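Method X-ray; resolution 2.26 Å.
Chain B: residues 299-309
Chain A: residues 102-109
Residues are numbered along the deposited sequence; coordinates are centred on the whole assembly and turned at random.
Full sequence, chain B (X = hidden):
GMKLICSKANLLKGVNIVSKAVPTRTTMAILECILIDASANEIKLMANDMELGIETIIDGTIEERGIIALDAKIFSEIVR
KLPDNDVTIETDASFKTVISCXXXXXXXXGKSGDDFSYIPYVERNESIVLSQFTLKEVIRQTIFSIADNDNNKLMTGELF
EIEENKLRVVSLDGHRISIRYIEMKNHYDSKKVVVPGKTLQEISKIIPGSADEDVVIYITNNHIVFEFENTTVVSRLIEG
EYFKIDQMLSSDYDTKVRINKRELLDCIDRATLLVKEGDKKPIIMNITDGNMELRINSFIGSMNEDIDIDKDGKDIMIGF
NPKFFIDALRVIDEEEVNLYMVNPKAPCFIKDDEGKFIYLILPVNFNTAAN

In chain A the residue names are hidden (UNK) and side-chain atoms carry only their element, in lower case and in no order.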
# COMPACT_ATOMS: atom_id res chain seq x y z
N PHE B 299 23.36 17.07 6.26
CA PHE B 299 24.39 16.73 5.26
C PHE B 299 23.81 16.85 3.84
O PHE B 299 24.55 17.18 2.93
CB PHE B 299 24.96 15.33 5.51
CG PHE B 299 25.77 15.29 6.78
CD1 PHE B 299 26.99 15.95 6.88
CD2 PHE B 299 25.29 14.61 7.90
CE1 PHE B 299 27.72 15.93 8.07
CE2 PHE B 299 26.02 14.60 9.10
CZ PHE B 299 27.23 15.26 9.17
N ILE B 300 22.49 16.65 3.68
CA ILE B 300 21.79 16.74 2.39
C ILE B 300 21.72 18.22 1.91
O ILE B 300 21.83 18.48 0.71
CB ILE B 300 20.40 16.10 2.47
CG1 ILE B 300 20.51 14.60 2.75
CG2 ILE B 300 19.60 16.36 1.20
CD1 ILE B 300 19.27 13.95 3.26
N GLY B 301 21.51 19.15 2.83
CA GLY B 301 21.42 20.57 2.53
C GLY B 301 20.65 21.36 3.57
O GLY B 301 20.45 20.88 4.69
N SER B 302 20.20 22.56 3.21
CA SER B 302 19.44 23.37 4.18
C SER B 302 18.13 23.91 3.61
O SER B 302 17.90 23.91 2.40
CB SER B 302 20.29 24.51 4.72
OG SER B 302 20.63 25.39 3.66
N MSE B 303 17.27 24.36 4.50
CA MSE B 303 16.00 24.96 4.17
C MSE B 303 15.77 26.20 5.02
O MSE B 303 16.07 26.19 6.21
CB MSE B 303 14.84 23.97 4.33
CG MSE B 303 13.52 24.51 3.77
SE MSE B 303 11.91 23.78 4.67
CE MSE B 303 12.20 24.67 6.49
N ASN B 304 15.21 27.23 4.42
CA ASN B 304 14.78 28.44 5.10
C ASN B 304 13.36 28.78 4.62
O ASN B 304 13.13 28.83 3.41
CB ASN B 304 15.77 29.58 4.86
CG ASN B 304 15.49 30.75 5.76
OD1 ASN B 304 15.92 30.78 6.90
ND2 ASN B 304 14.69 31.71 5.29
N GLU B 305 12.43 29.01 5.54
CA GLU B 305 11.06 29.37 5.16
C GLU B 305 10.50 30.43 6.10
O GLU B 305 10.70 30.34 7.31
CB GLU B 305 10.13 28.12 5.19
CG GLU B 305 8.74 28.43 4.63
CD GLU B 305 7.88 27.28 4.15
OE1 GLU B 305 8.40 26.14 4.00
OE2 GLU B 305 6.66 27.51 3.95
N ASP B 306 9.72 31.38 5.56
CA ASP B 306 9.05 32.43 6.32
C ASP B 306 7.54 32.24 6.26
O ASP B 306 7.01 31.99 5.20
CB ASP B 306 9.43 33.84 5.81
CG ASP B 306 10.89 34.22 6.00
OD1 ASP B 306 11.39 34.15 7.15
OD2 ASP B 306 11.53 34.63 5.00
N ILE B 307 6.86 32.33 7.40
CA ILE B 307 5.41 32.23 7.47
C ILE B 307 4.90 33.49 8.16
O ILE B 307 5.43 33.86 9.21
CB ILE B 307 4.91 30.94 8.18
CG1 ILE B 307 5.55 29.66 7.58
CG2 ILE B 307 3.36 30.84 8.15
CD1 ILE B 307 5.12 28.33 8.29
N ASP B 308 3.88 34.14 7.58
CA ASP B 308 3.21 35.29 8.18
C ASP B 308 2.45 34.86 9.43
O ASP B 308 1.73 33.86 9.39
CB ASP B 308 2.21 35.91 7.18
CG ASP B 308 2.80 36.62 5.97
OD1 ASP B 308 4.04 36.80 5.93
OD2 ASP B 308 2.01 37.01 5.08
N ILE B 309 2.62 35.57 10.54
CA ILE B 309 1.94 35.26 11.81
C ILE B 309 1.42 36.54 12.45
O ILE B 309 1.81 37.64 12.05
CB ILE B 309 2.87 34.49 12.82
CG1 ILE B 309 4.05 35.37 13.27
CG2 ILE B 309 3.32 33.13 12.27
CD1 ILE B 309 4.83 34.85 14.40
N UNK A 102 7.59 30.62 -3.44
CA UNK A 102 6.84 31.44 -2.48
C UNK A 102 7.84 31.97 -1.47
O UNK A 102 8.82 32.59 -1.89
c UNK A 102 3.25 29.74 -2.22
c UNK A 102 4.54 30.31 -2.77
c UNK A 102 5.66 30.66 -1.81
o UNK A 102 2.41 29.32 -3.05
o UNK A 102 3.08 29.68 -0.98
N UNK A 103 7.68 31.62 -0.17
CA UNK A 103 8.60 32.10 0.88
C UNK A 103 9.54 30.96 1.37
O UNK A 103 10.15 31.08 2.43
c UNK A 103 7.03 33.94 1.78
c UNK A 103 6.42 34.45 3.08
c UNK A 103 5.31 35.45 2.88
n UNK A 103 4.01 34.92 3.38
c UNK A 103 7.79 32.67 2.06
N UNK A 104 9.62 29.86 0.62
CA UNK A 104 10.46 28.71 0.96
C UNK A 104 11.67 28.63 0.04
O UNK A 104 11.60 28.95 -1.14
c UNK A 104 9.65 27.44 0.89
N UNK A 105 12.80 28.18 0.60
CA UNK A 105 14.07 28.13 -0.10
C UNK A 105 14.87 26.90 0.37
O UNK A 105 14.98 26.66 1.57
c UNK A 105 16.53 31.16 -0.16
c UNK A 105 16.03 29.76 -0.54
n UNK A 105 17.78 30.70 1.96
c UNK A 105 17.87 31.16 0.55
c UNK A 105 14.80 29.44 0.25
N UNK A 106 15.41 26.14 -0.59
CA UNK A 106 16.28 24.99 -0.32
C UNK A 106 17.66 25.23 -0.88
O UNK A 106 17.78 25.66 -2.02
c UNK A 106 15.72 23.71 -0.95
c UNK A 106 13.79 21.63 1.56
c UNK A 106 13.27 23.44 -0.47
c UNK A 106 12.49 21.96 1.25
c UNK A 106 12.22 22.88 0.26
c UNK A 106 14.59 23.08 -0.19
c UNK A 106 14.84 22.17 0.83
N UNK A 107 18.69 24.89 -0.12
CA UNK A 107 20.06 25.02 -0.61
C UNK A 107 20.67 23.64 -0.66
O UNK A 107 20.68 22.92 0.35
o UNK A 107 20.83 28.19 -0.68
c UNK A 107 20.88 26.00 0.24
n UNK A 107 19.32 27.71 0.88
c UNK A 107 20.36 27.40 0.13
N UNK A 108 21.03 23.19 -1.84
CA UNK A 108 21.60 21.86 -2.04
C UNK A 108 22.82 22.00 -2.94
O UNK A 108 23.12 23.10 -3.38
c UNK A 108 20.57 20.80 -2.57
c UNK A 108 19.95 21.20 -3.93
c UNK A 108 19.49 20.45 -1.50
c UNK A 108 19.12 20.13 -4.59
N UNK A 109 23.55 20.91 -3.15
CA UNK A 109 24.72 20.93 -4.03
C UNK A 109 24.49 19.96 -5.16
O UNK A 109 24.07 18.82 -4.94
c UNK A 109 27.45 21.42 -1.18
c UNK A 109 26.07 20.67 -3.30
c UNK A 109 26.24 21.66 -2.08
c UNK A 109 27.25 20.88 -4.33
O HOH W 1 2.67 33.03 4.91

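Position 102 of chain A carries three side-chain carbons, the third bearing two oxygens: a carboxylate at the end of a two-methylene arm, hence glutamate. It lies just before the strand and does not touch this stretch of chain B, so an exposed, charged residue is easily accommodated.

At position 103, four carbons in a row end in a nitrogen. The chain runs along chain B, its third carbon 4.1 Å from CB of Asp B306, and its nitrogen stands 3.2 Å from OD1 of Asp B308. This is lysine. The reach of the chain brings the ammonium to the carboxylate, forming a salt bridge whose hydrogen bond is weak. A water forms a second bridge between the same two residues, accepting from NZ of Lys A103 at 2.8 Å and from N of Asp B308 at 3.1 Å. The backbone joins in as well: N of Asp B306 donates to O of Lys A103 at 3.2 Å.

Position 104 has one side-chain carbon, CB, 3.6 Å from OE1 of Glu B305. It is alanine. The small methyl suits a buried site where the two strands come close, the CA atoms of Ala A104 and Glu B305 lying 4.3 Å apart.

Position 105 again shows four carbons in a row and a terminal nitrogen, which approaches CB of Asn B304 to 3.7 Å. It too is lysine. Its side chain lies on the same face of the sheet as Asn B304, in a partly exposed setting that tolerates the charge, and the long chain brings its end, NZ of Lys A105, near CB of Asn B304. Its backbone pairs with Asn B304 in both directions, N to O and O to N, each at 2.9 Å.

At position 106, one carbon leads to a six-carbon ring with no heteroatom. CG of Met B303, a selenomethionine, sits over one ring face, 3.8 Å from the centroid. The residue is phenylalanine. Its flat, apolar ring offers a broad surface to the methylene in a CH-pi contact, and SE of Met B303 approaches the centroid obliquely at 4.6 Å.

Position 107 has two carbons, the second carrying one oxygen and one nitrogen; CB lies 3.5 Å from OG of Ser B302. Asparagine fits, a polar side chain beside the serine on a partly exposed face. Its backbone N donates to O of Ser B302 at 2.8 Å, and its O accepts from N of Ser B302 at 2.9 Å.

Position 108 has four carbons, forked at the first, with one arm two carbons long; the short arm's carbon lies 3.8 Å from O of Ile B300. It is isoleucine. Buried and branched, it fills space near Gly B301, where a CB would clash with CG2 of Ile A108.

Position 109 repeats that fork and is isoleucine, exposed and beyond contact.

The contact is thus an antiparallel edge-to-edge pairing. Backbone hydrogen bonds set the register, Met B303 and Phe A106 pack on one face, the polar pairs occupy the other, and the salt bridge fastens one end.

Chain A 102-109: EKAKFNII
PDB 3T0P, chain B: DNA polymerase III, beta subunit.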